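Local atomic coordinates of prenylcyclase (PDB entry 6IJ1), a protein that probably cyclises or transfers isoprenoid chains in Actinoplanes teichomyceticus, although its exact substrate and reaction remain uncertain. Residues Val158-Thr161 with Ala162-Gly166; Ala203-Val206 with Glu207-Thr211; Asp42-Thr45 with Ala46-Gly50; Leu104-Gly108 with Glu109-Arg113. One frame throughout, in Å; residues are numbered along the deposited sequence.

How the contacts relate
All four contacts are local, in series along the chain, so none encloses or crosses another. Contact 3 comes first, within the first turns of helix 42-52. Contact 4 then makes the surface connection from helix 91-104 to helix 112-121, closing two successive beta turns; its nearest atoms lie about 7 Å from those of contact 3. Contact 1 follows in helix 158-164 and contact 2 in helix 198-209. These last two touch, with Ser208 OG probably hydrogen-bonded to Ala162 O at 2.7 Å, while their centres lie about 9 Å apart. Helix 91-104 is a common neighbour, meeting side chains of contacts 1, 3 and 4.

Contact 1. Residues Val158-Thr161 with Ala162-Gly166; sequences VCVT and AAVAG
Val164 folds back over Val160, one turn earlier in the short alpha-helix 158-164, a buried helix of a mainly helical chain whose two rings of helices are consistent with an alpha/alpha barrel. Going outward along Val164, CB lies 3.8 Å from Val160 O. With chi1 at -59°, CG1 stands beside the backbone N and reaches Val160 CG1 at 4.5 Å, a loose methyl contact. The other branch, CG2, is wedged between the backbone N and the carbonyl carbon; it sits 3.5 Å from Val160 O and a little farther, 3.9 Å, from Thr161 O. All three carbons thus gather round the carbonyl oxygen that takes the N-H of Val164, a bond that is nearly straight at 176°. Thr161 turns its OG1 to partners beyond the contact, His157 O and Val129 N. The methyls of Ala162 and Ala163 pack on Leu204 of helix 198-209, and that of Ala165 on Leu180 of helix 173-182. One residue on from Val164, Ala165 N donates to Thr161 O at 3.0 Å, and Ala165 CB rests 3.2 Å from the same oxygen.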
loop_
_atom_site.group_PDB
_atom_site.type_symbol
_atom_site.label_atom_id
_atom_site.label_comp_id
_atom_site.label_asym_id
_atom_site.label_seq_id
_atom_site.Cartn_x
_atom_site.Cartn_y
_atom_site.Cartn_z
ATOM N N VAL A 158 10.641 -3.846 3.585
ATOM C CA VAL A 158 10.836 -3.380 2.214
ATOM C C VAL A 158 9.537 -2.800 1.632
ATOM O O VAL A 158 9.582 -1.857 0.833
ATOM C CB VAL A 158 11.396 -4.519 1.344
ATOM C CG1 VAL A 158 11.486 -4.102 -0.118
ATOM C CG2 VAL A 158 12.779 -4.922 1.817
ATOM N N CYS A 159 8.360 -3.339 2.000
ATOM C CA CYS A 159 7.100 -2.776 1.477
ATOM C C CYS A 159 6.826 -1.359 1.977
ATOM O O CYS A 159 6.376 -0.509 1.210
ATOM C CB CYS A 159 5.926 -3.728 1.875
ATOM S SG CYS A 159 5.975 -4.252 3.654
ATOM N N VAL A 160 7.119 -1.100 3.255
ATOM C CA VAL A 160 6.949 0.250 3.795
ATOM C C VAL A 160 7.987 1.164 3.183
ATOM O O VAL A 160 7.679 2.302 2.805
ATOM C CB VAL A 160 7.075 0.177 5.323
ATOM C CG1 VAL A 160 7.029 1.585 5.916
ATOM C CG2 VAL A 160 5.929 -0.737 5.892
ATOM N N THR A 161 9.225 0.667 3.059
ATOM C CA THR A 161 10.274 1.481 2.423
ATOM C C THR A 161 9.875 1.818 1.004
ATOM O O THR A 161 10.038 2.969 0.554
ATOM C CB THR A 161 11.575 0.717 2.423
ATOM O OG1 THR A 161 11.890 0.293 3.745
ATOM C CG2 THR A 161 12.742 1.567 1.873
ATOM N N ALA A 162 9.337 0.836 0.273
ATOM C CA ALA A 162 8.933 1.079 -1.112
ATOM C C ALA A 162 7.903 2.182 -1.210
ATOM O O ALA A 162 7.954 2.977 -2.146
ATOM C CB ALA A 162 8.372 -0.234 -1.709
ATOM N N ALA A 163 6.961 2.250 -0.271
ATOM C CA ALA A 163 5.942 3.300 -0.280
ATOM C C ALA A 163 6.540 4.643 0.085
ATOM O O ALA A 163 6.359 5.626 -0.667
ATOM C CB ALA A 163 4.824 2.933 0.721
ATOM N N VAL A 164 7.189 4.732 1.254
ATOM C CA VAL A 164 7.581 6.083 1.700
ATOM C C VAL A 164 8.705 6.700 0.862
ATOM O O VAL A 164 8.831 7.930 0.852
ATOM C CB VAL A 164 7.946 6.102 3.179
ATOM C CG1 VAL A 164 6.722 5.611 4.043
ATOM C CG2 VAL A 164 9.194 5.351 3.500
ATOM N N ALA A 165 9.499 5.880 0.165
ATOM C CA ALA A 165 10.561 6.402 -0.699
ATOM C C ALA A 165 9.994 7.276 -1.777
ATOM O O ALA A 165 10.749 8.059 -2.379
ATOM C CB ALA A 165 11.307 5.254 -1.368
ATOM N N GLY A 166 8.709 7.161 -2.081
ATOM C CA GLY A 166 8.101 8.026 -3.105
ATOM C C GLY A 166 7.779 9.455 -2.685
ATOM O O GLY A 166 7.316 10.239 -3.525
#

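Contact 2. Residues Ala203-Val206 with Glu207-Thr211; sequences ALAV and ESLAT. With IMD (imidazole), chain B.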
loop_
_atom_site.group_PDB
_atom_site.type_symbol
_atom_site.label_atom_id
_atom_site.label_comp_id
_atom_site.label_asym_id
_atom_site.label_seq_id
_atom_site.Cartn_x
_atom_site.Cartn_y
_atom_site.Cartn_z
ATOM N N ALA A 203 5.344 -2.911 -7.139
ATOM C CA ALA A 203 4.656 -1.793 -7.775
ATOM C C ALA A 203 4.902 -0.486 -7.038
ATOM O O ALA A 203 5.151 0.539 -7.668
ATOM C CB ALA A 203 3.132 -2.066 -7.849
ATOM N N LEU A 204 4.842 -0.511 -5.701
ATOM C CA LEU A 204 5.081 0.747 -4.979
ATOM C C LEU A 204 6.514 1.200 -5.163
ATOM O O LEU A 204 6.743 2.399 -5.335
ATOM C CB LEU A 204 4.757 0.559 -3.492
ATOM C CG LEU A 204 3.300 0.145 -3.198
ATOM C CD1 LEU A 204 3.108 0.274 -1.658
ATOM C CD2 LEU A 204 2.257 0.926 -3.955
ATOM N N ALA A 205 7.461 0.248 -5.155
ATOM C CA ALA A 205 8.869 0.608 -5.322
ATOM C C ALA A 205 9.096 1.299 -6.662
ATOM O O ALA A 205 9.704 2.381 -6.738
ATOM C CB ALA A 205 9.741 -0.621 -5.227
ATOM N N VAL A 206 8.561 0.727 -7.743
ATOM C CA VAL A 206 8.893 1.348 -9.030
ATOM C C VAL A 206 8.187 2.668 -9.219
ATOM O O VAL A 206 8.712 3.570 -9.872
ATOM C CB VAL A 206 8.622 0.394 -10.210
ATOM C CG1 VAL A 206 9.541 -0.773 -10.113
ATOM C CG2 VAL A 206 7.145 -0.023 -10.358
ATOM N N GLU A 207 6.960 2.830 -8.711
ATOM C CA GLU A 207 6.309 4.123 -8.790
ATOM C C GLU A 207 7.050 5.160 -7.938
ATOM O O GLU A 207 7.232 6.313 -8.366
ATOM C CB GLU A 207 4.842 3.988 -8.341
ATOM C CG GLU A 207 4.040 3.169 -9.400
ATOM C CD GLU A 207 2.591 3.045 -9.082
ATOM O OE1 GLU A 207 2.183 3.465 -7.974
ATOM O OE2 GLU A 207 1.849 2.507 -9.913
ATOM N N SER A 208 7.489 4.765 -6.740
ATOM C CA SER A 208 8.275 5.686 -5.917
ATOM C C SER A 208 9.577 6.070 -6.578
ATOM O O SER A 208 9.982 7.251 -6.487
ATOM C CB SER A 208 8.577 5.036 -4.578
ATOM O OG SER A 208 7.355 5.037 -3.780
ATOM N N LEU A 209 10.268 5.083 -7.172
ATOM C CA LEU A 209 11.609 5.301 -7.733
ATOM C C LEU A 209 11.531 6.049 -9.045
ATOM O O LEU A 209 12.568 6.601 -9.489
ATOM C CB LEU A 209 12.323 3.962 -7.909
ATOM C CG LEU A 209 12.804 3.125 -6.690
ATOM C CD1 LEU A 209 13.087 1.639 -6.942
ATOM C CD2 LEU A 209 14.042 3.716 -5.978
ATOM N N ALA A 210 10.363 6.104 -9.682
ATOM C CA ALA A 210 10.259 6.822 -10.964
ATOM C C ALA A 210 10.520 8.291 -10.769
ATOM O O ALA A 210 10.793 8.994 -11.727
ATOM C CB ALA A 210 8.885 6.605 -11.558
ATOM N N THR A 211 10.531 8.722 -9.513
ATOM C CA THR A 211 10.592 10.115 -9.173
ATOM C C THR A 211 12.022 10.527 -8.798
ATOM O O THR A 211 12.252 11.688 -8.410
ATOM C CB THR A 211 9.551 10.389 -8.050
ATOM O OG1 THR A 211 9.997 9.852 -6.816
ATOM C CG2 THR A 211 8.171 9.699 -8.295
HETATM N N1 IMD B . 4.377 4.684 -4.377
HETATM C C2 IMD B . 3.133 4.386 -4.891
HETATM N N3 IMD B . 2.227 4.523 -3.887
HETATM C C4 IMD B . 2.899 4.941 -2.787
HETATM C C5 IMD B . 4.256 5.050 -3.050
#
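Glu207 and Ser208 both hold the first side-chain atom beyond CB beside their own backbone N, chi1 -69° and -74°, which lays them back over Ala203 and Leu204. Glu207 CG consequently lies 3.3 Å from Ala203 O, the oxygen that accepts Glu207 N, and the extended chain carries OE1 on to a salt bridge with Arg254. A bound imidazole, probably from the crystallisation liquor, lies alongside, its C2 3.4 Å from Glu207 OE1 and its N3 against Leu204 CD2. Its N1 gives a weak bond of 3.1 Å to Ser208 OG, a hydroxyl hydrogen-bonded chiefly to Ala162 O of helix 158-164. With an alanine in place of Glu207, Arg254 would probably lose its carboxylate mate and the imidazole the carboxylate oxygen beside its C2. One turn after Ala205, Leu209 CG lies 3.2 Å from Ala205 O, which takes Leu209 N, while CD1 meets Ala205 CB only at 4.4 Å. Farther along, Thr211 OG1 donates to Ser208 O at 2.6 Å. Helix 198-209 is packed on several sides: Leu204 and Ala205 lie on helix 158-164, Leu209 on helix 173-182, and Val206 on helix 216-229.

Contact 3. Residues Asp42-Thr45 with Ala46-Gly50; sequences DWIT and AYVAG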
loop_
_atom_site.group_PDB
_atom_site.type_symbol
_atom_site.label_atom_id
_atom_site.label_comp_id
_atom_site.label_asym_id
_atom_site.label_seq_id
_atom_site.Cartn_x
_atom_site.Cartn_y
_atom_site.Cartn_z
ATOM N N ASP A 42 -7.710 5.758 9.689
ATOM C CA ASP A 42 -6.724 6.704 9.094
ATOM C C ASP A 42 -5.989 6.103 7.889
ATOM O O ASP A 42 -5.932 6.748 6.854
ATOM C CB ASP A 42 -5.794 7.268 10.168
ATOM C CG ASP A 42 -6.546 8.096 11.195
ATOM O OD1 ASP A 42 -7.701 8.409 10.953
ATOM O OD2 ASP A 42 -5.954 8.416 12.210
ATOM N N TRP A 43 -5.411 4.920 8.050
ATOM C CA TRP A 43 -4.695 4.287 6.945
ATOM C C TRP A 43 -5.599 4.149 5.731
ATOM O O TRP A 43 -5.276 4.609 4.624
ATOM C CB TRP A 43 -4.141 2.942 7.408
ATOM C CG TRP A 43 -3.739 2.049 6.260
ATOM C CD1 TRP A 43 -3.042 2.393 5.102
ATOM C CD2 TRP A 43 -3.992 0.639 6.153
ATOM N NE1 TRP A 43 -2.852 1.270 4.318
ATOM C CE2 TRP A 43 -3.431 0.193 4.948
ATOM C CE3 TRP A 43 -4.659 -0.283 6.980
ATOM C CZ2 TRP A 43 -3.506 -1.152 4.518
ATOM C CZ3 TRP A 43 -4.712 -1.627 6.573
ATOM C CH2 TRP A 43 -4.167 -2.051 5.342
ATOM N N ILE A 44 -6.773 3.519 5.905
ATOM C CA ILE A 44 -7.627 3.253 4.750
ATOM C C ILE A 44 -8.191 4.535 4.162
ATOM O O ILE A 44 -8.322 4.650 2.944
ATOM C CB ILE A 44 -8.754 2.271 5.169
ATOM C CG1 ILE A 44 -8.121 0.904 5.457
ATOM C CG2 ILE A 44 -9.849 2.129 4.119
ATOM C CD1 ILE A 44 -7.456 0.223 4.203
ATOM N N THR A 45 -8.575 5.504 5.014
ATOM C CA THR A 45 -9.045 6.778 4.487
ATOM C C THR A 45 -7.985 7.438 3.616
ATOM O O THR A 45 -8.302 7.924 2.533
ATOM C CB THR A 45 -9.425 7.676 5.673
ATOM O OG1 THR A 45 -10.582 7.123 6.338
ATOM C CG2 THR A 45 -9.781 9.086 5.213
ATOM N N ALA A 46 -6.747 7.498 4.122
ATOM C CA ALA A 46 -5.656 8.087 3.339
ATOM C C ALA A 46 -5.441 7.322 2.033
ATOM O O ALA A 46 -5.237 7.921 0.974
ATOM C CB ALA A 46 -4.378 8.117 4.144
ATOM N N TYR A 47 -5.471 5.983 2.091
ATOM C CA TYR A 47 -5.163 5.184 0.909
ATOM C C TYR A 47 -6.243 5.367 -0.166
ATOM O O TYR A 47 -5.945 5.561 -1.352
ATOM C CB TYR A 47 -5.085 3.714 1.367
ATOM C CG TYR A 47 -4.664 2.749 0.259
ATOM C CD1 TYR A 47 -3.316 2.632 -0.031
ATOM C CD2 TYR A 47 -5.599 2.016 -0.473
ATOM C CE1 TYR A 47 -2.890 1.807 -1.049
ATOM C CE2 TYR A 47 -5.176 1.134 -1.460
ATOM C CZ TYR A 47 -3.821 1.028 -1.720
ATOM O OH TYR A 47 -3.341 0.165 -2.702
ATOM N N VAL A 48 -7.506 5.290 0.228
ATOM C CA VAL A 48 -8.598 5.461 -0.741
ATOM C C VAL A 48 -8.596 6.877 -1.316
ATOM O O VAL A 48 -8.716 7.063 -2.527
ATOM C CB VAL A 48 -9.948 5.136 -0.065
ATOM C CG1 VAL A 48 -11.126 5.523 -0.952
ATOM C CG2 VAL A 48 -9.983 3.594 0.325
ATOM N N ALA A 49 -8.443 7.874 -0.421
ATOM C CA ALA A 49 -8.430 9.276 -0.857
ATOM C C ALA A 49 -7.327 9.519 -1.863
ATOM O O ALA A 49 -7.534 10.244 -2.846
ATOM C CB ALA A 49 -8.259 10.223 0.347
ATOM N N GLY A 50 -6.147 8.901 -1.649
ATOM C CA GLY A 50 -5.028 9.150 -2.560
ATOM C C GLY A 50 -5.309 8.669 -3.968
ATOM O O GLY A 50 -4.887 9.281 -4.952
#
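Trp43 and Tyr47, one helical turn apart, send their aromatic groups off the same flank of the helix by like torsions: each CG is anti to the backbone N, chi1 164° in Trp43 and -176° in Tyr47. The tyrosine ring leads away from the earlier turn, leaving its CB to make the side-chain contact, 4.5 Å from Trp43 CD1 and oblique to the indole. Their backbones join more firmly, Tyr47 N donating to Trp43 O at 2.9 Å. Ile44 is split between two tasks. Its CG1 branch, beside the backbone N, bends so that CD1 stands 3.8 Å above the centre of one indole face, a CH-pi-like placement, while CG2 runs the other way to meet Val48 CG2 at 4.1 Å. These successive turns belong to alpha-helix 42-52, and their rings are part of a larger aromatic cluster in which Tyr47 stacks on His328, takes an edge-to-face arrangement with Trp96 and hydrogen-bonds through its hydroxyl to Thr332, while Trp43 meets Trp96, Tyr34 and His328. Such a cluster is in keeping with terpenoid cyclases, whose pockets are rich in aromatic side chains. On the opposite flank Thr45 OG1 is hydrogen-bonded to Trp31 O and Asp41 O, two acceptors that share its one proton, and Ala49 CB lies 3.2 Å from Thr45 O.

Contact 4. Residues Leu104-Gly108 with Glu109-Arg113; sequences LGRSG and EPWAR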
loop_
_atom_site.group_PDB
_atom_site.type_symbol
_atom_site.label_atom_id
_atom_site.label_comp_id
_atom_site.label_asym_id
_atom_site.label_seq_id
_atom_site.Cartn_x
_atom_site.Cartn_y
_atom_site.Cartn_z
ATOM N N LEU A 104 -2.088 16.523 -3.204
ATOM C CA LEU A 104 -2.961 17.690 -3.130
ATOM C C LEU A 104 -2.193 19.009 -3.075
ATOM O O LEU A 104 -2.819 20.065 -3.008
ATOM C CB LEU A 104 -3.863 17.580 -1.893
ATOM C CG LEU A 104 -4.934 16.484 -2.089
ATOM C CD1 LEU A 104 -5.784 16.331 -0.831
ATOM C CD2 LEU A 104 -5.870 16.799 -3.295
ATOM N N GLY A 105 -0.880 18.989 -3.072
ATOM C CA GLY A 105 -0.082 20.214 -2.990
ATOM C C GLY A 105 -0.048 20.838 -1.625
ATOM O O GLY A 105 0.242 22.041 -1.508
ATOM N N ARG A 106 -0.378 20.073 -0.582
ATOM C CA ARG A 106 -0.531 20.610 0.764
ATOM C C ARG A 106 0.596 20.204 1.690
ATOM O O ARG A 106 0.563 20.509 2.894
ATOM C CB ARG A 106 -1.864 20.145 1.355
ATOM C CG ARG A 106 -3.053 20.758 0.671
ATOM C CD ARG A 106 -4.318 20.416 1.455
ATOM N NE ARG A 106 -4.265 20.888 2.834
ATOM C CZ ARG A 106 -5.240 20.718 3.728
ATOM N NH1 ARG A 106 -6.356 20.082 3.359
ATOM N NH2 ARG A 106 -5.097 21.165 4.969
ATOM N N SER A 107 1.635 19.530 1.172
ATOM C CA SER A 107 2.671 18.981 2.038
ATOM C C SER A 107 3.677 20.000 2.550
ATOM O O SER A 107 4.508 19.622 3.375
ATOM C CB SER A 107 3.425 17.834 1.332
ATOM O OG SER A 107 4.198 18.383 0.270
ATOM N N GLY A 108 3.547 21.287 2.143
ATOM C CA GLY A 108 4.337 22.324 2.798
ATOM C C GLY A 108 3.672 22.862 4.067
ATOM O O GLY A 108 4.351 23.576 4.840
ATOM N N GLU A 109 2.425 22.478 4.348
ATOM C CA GLU A 109 1.845 23.041 5.584
ATOM C C GLU A 109 2.618 22.580 6.820
ATOM O O GLU A 109 3.229 21.500 6.830
ATOM C CB GLU A 109 0.404 22.584 5.693
ATOM C CG GLU A 109 -0.421 23.196 4.602
ATOM C CD GLU A 109 -1.866 22.738 4.423
ATOM O OE1 GLU A 109 -2.416 22.082 5.350
ATOM O OE2 GLU A 109 -2.428 23.018 3.340
ATOM N N PRO A 110 2.649 23.370 7.918
ATOM C CA PRO A 110 3.576 23.029 9.002
ATOM C C PRO A 110 3.282 21.726 9.737
ATOM O O PRO A 110 4.230 21.180 10.285
ATOM C CB PRO A 110 3.431 24.227 9.993
ATOM C CG PRO A 110 3.130 25.367 9.076
ATOM C CD PRO A 110 2.228 24.802 7.993
ATOM N N TRP A 111 2.036 21.227 9.714
ATOM C CA TRP A 111 1.798 19.928 10.351
ATOM C C TRP A 111 2.569 18.813 9.651
ATOM O O TRP A 111 2.809 17.770 10.263
ATOM C CB TRP A 111 0.301 19.613 10.371
ATOM C CG TRP A 111 -0.342 19.594 9.001
ATOM C CD1 TRP A 111 -1.052 20.598 8.379
ATOM C CD2 TRP A 111 -0.316 18.477 8.081
ATOM N NE1 TRP A 111 -1.457 20.160 7.105
ATOM C CE2 TRP A 111 -1.025 18.862 6.922
ATOM C CE3 TRP A 111 0.232 17.171 8.161
ATOM C CZ2 TRP A 111 -1.172 17.955 5.785
ATOM C CZ3 TRP A 111 0.081 16.285 7.069
ATOM C CH2 TRP A 111 -0.605 16.704 5.906
ATOM N N ALA A 112 3.002 19.025 8.398
ATOM C CA ALA A 112 3.801 17.939 7.795
ATOM C C ALA A 112 5.157 17.764 8.470
ATOM O O ALA A 112 5.702 16.659 8.506
ATOM C CB ALA A 112 3.979 18.204 6.300
ATOM N N ARG A 113 5.751 18.822 9.058
ATOM C CA ARG A 113 7.087 18.658 9.626
ATOM C C ARG A 113 7.164 17.583 10.718
ATOM O O ARG A 113 8.093 16.756 10.672
ATOM C CB ARG A 113 7.580 20.032 10.141
ATOM C CG ARG A 113 8.952 19.965 10.727
ATOM C CD ARG A 113 9.167 21.128 11.711
ATOM N NE ARG A 113 9.925 22.162 11.027
ATOM C CZ ARG A 113 10.322 23.327 11.557
ATOM N NH1 ARG A 113 10.042 23.646 12.814
ATOM N NH2 ARG A 113 11.011 24.185 10.804
#
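Glu109 OE1 is gripped by two donors, Arg106 NH2 at 2.9 Å and Trp111 NE1 at 2.8 Å. The arginine comes in on the syn lone pair, the tryptophan on the anti side and somewhat out of the carboxylate plane, with the oxygen near the plane of the indole at its edge. Arg106 completes a side-on salt bridge by giving NE to Glu109 OE2, again at 2.9 Å, one nitrogen to each oxygen. The fit is not flat, since guanidinium and carboxylate planes stand 40° apart. A bend in the arginine chain, chi3 59°, swings NE and NH2 round to face the acid, whose own chain runs extended beyond CG. Two type I beta turns in succession, Arg106 to Glu109 and Glu109 to Ala112, bring these groups together: Glu109 N donates to Arg106 O at 3.1 Å, and Ala112 N to Glu109 O at 2.9 Å. Ala112 CB lies 3.3 Å from Ser107 O and also sits over one face of the Trp111 ring, off centre toward its rim. A glutamine at Glu109 would probably weaken the grip on Arg106 by removing the negative charge, and could leave the guanidinium freer to turn. Before the turns, Gly105 ends helix 91-104 in a Schellman motif with positive phi. The linker lies against helix 58-71, where Arg106 NH1 forms a second salt bridge to Asp69 and Trp111 packs on Met68; Trp111 and Ala112 also touch Leu98 of helix 91-104, so the turn leading into helix 112-121 is fastened to both.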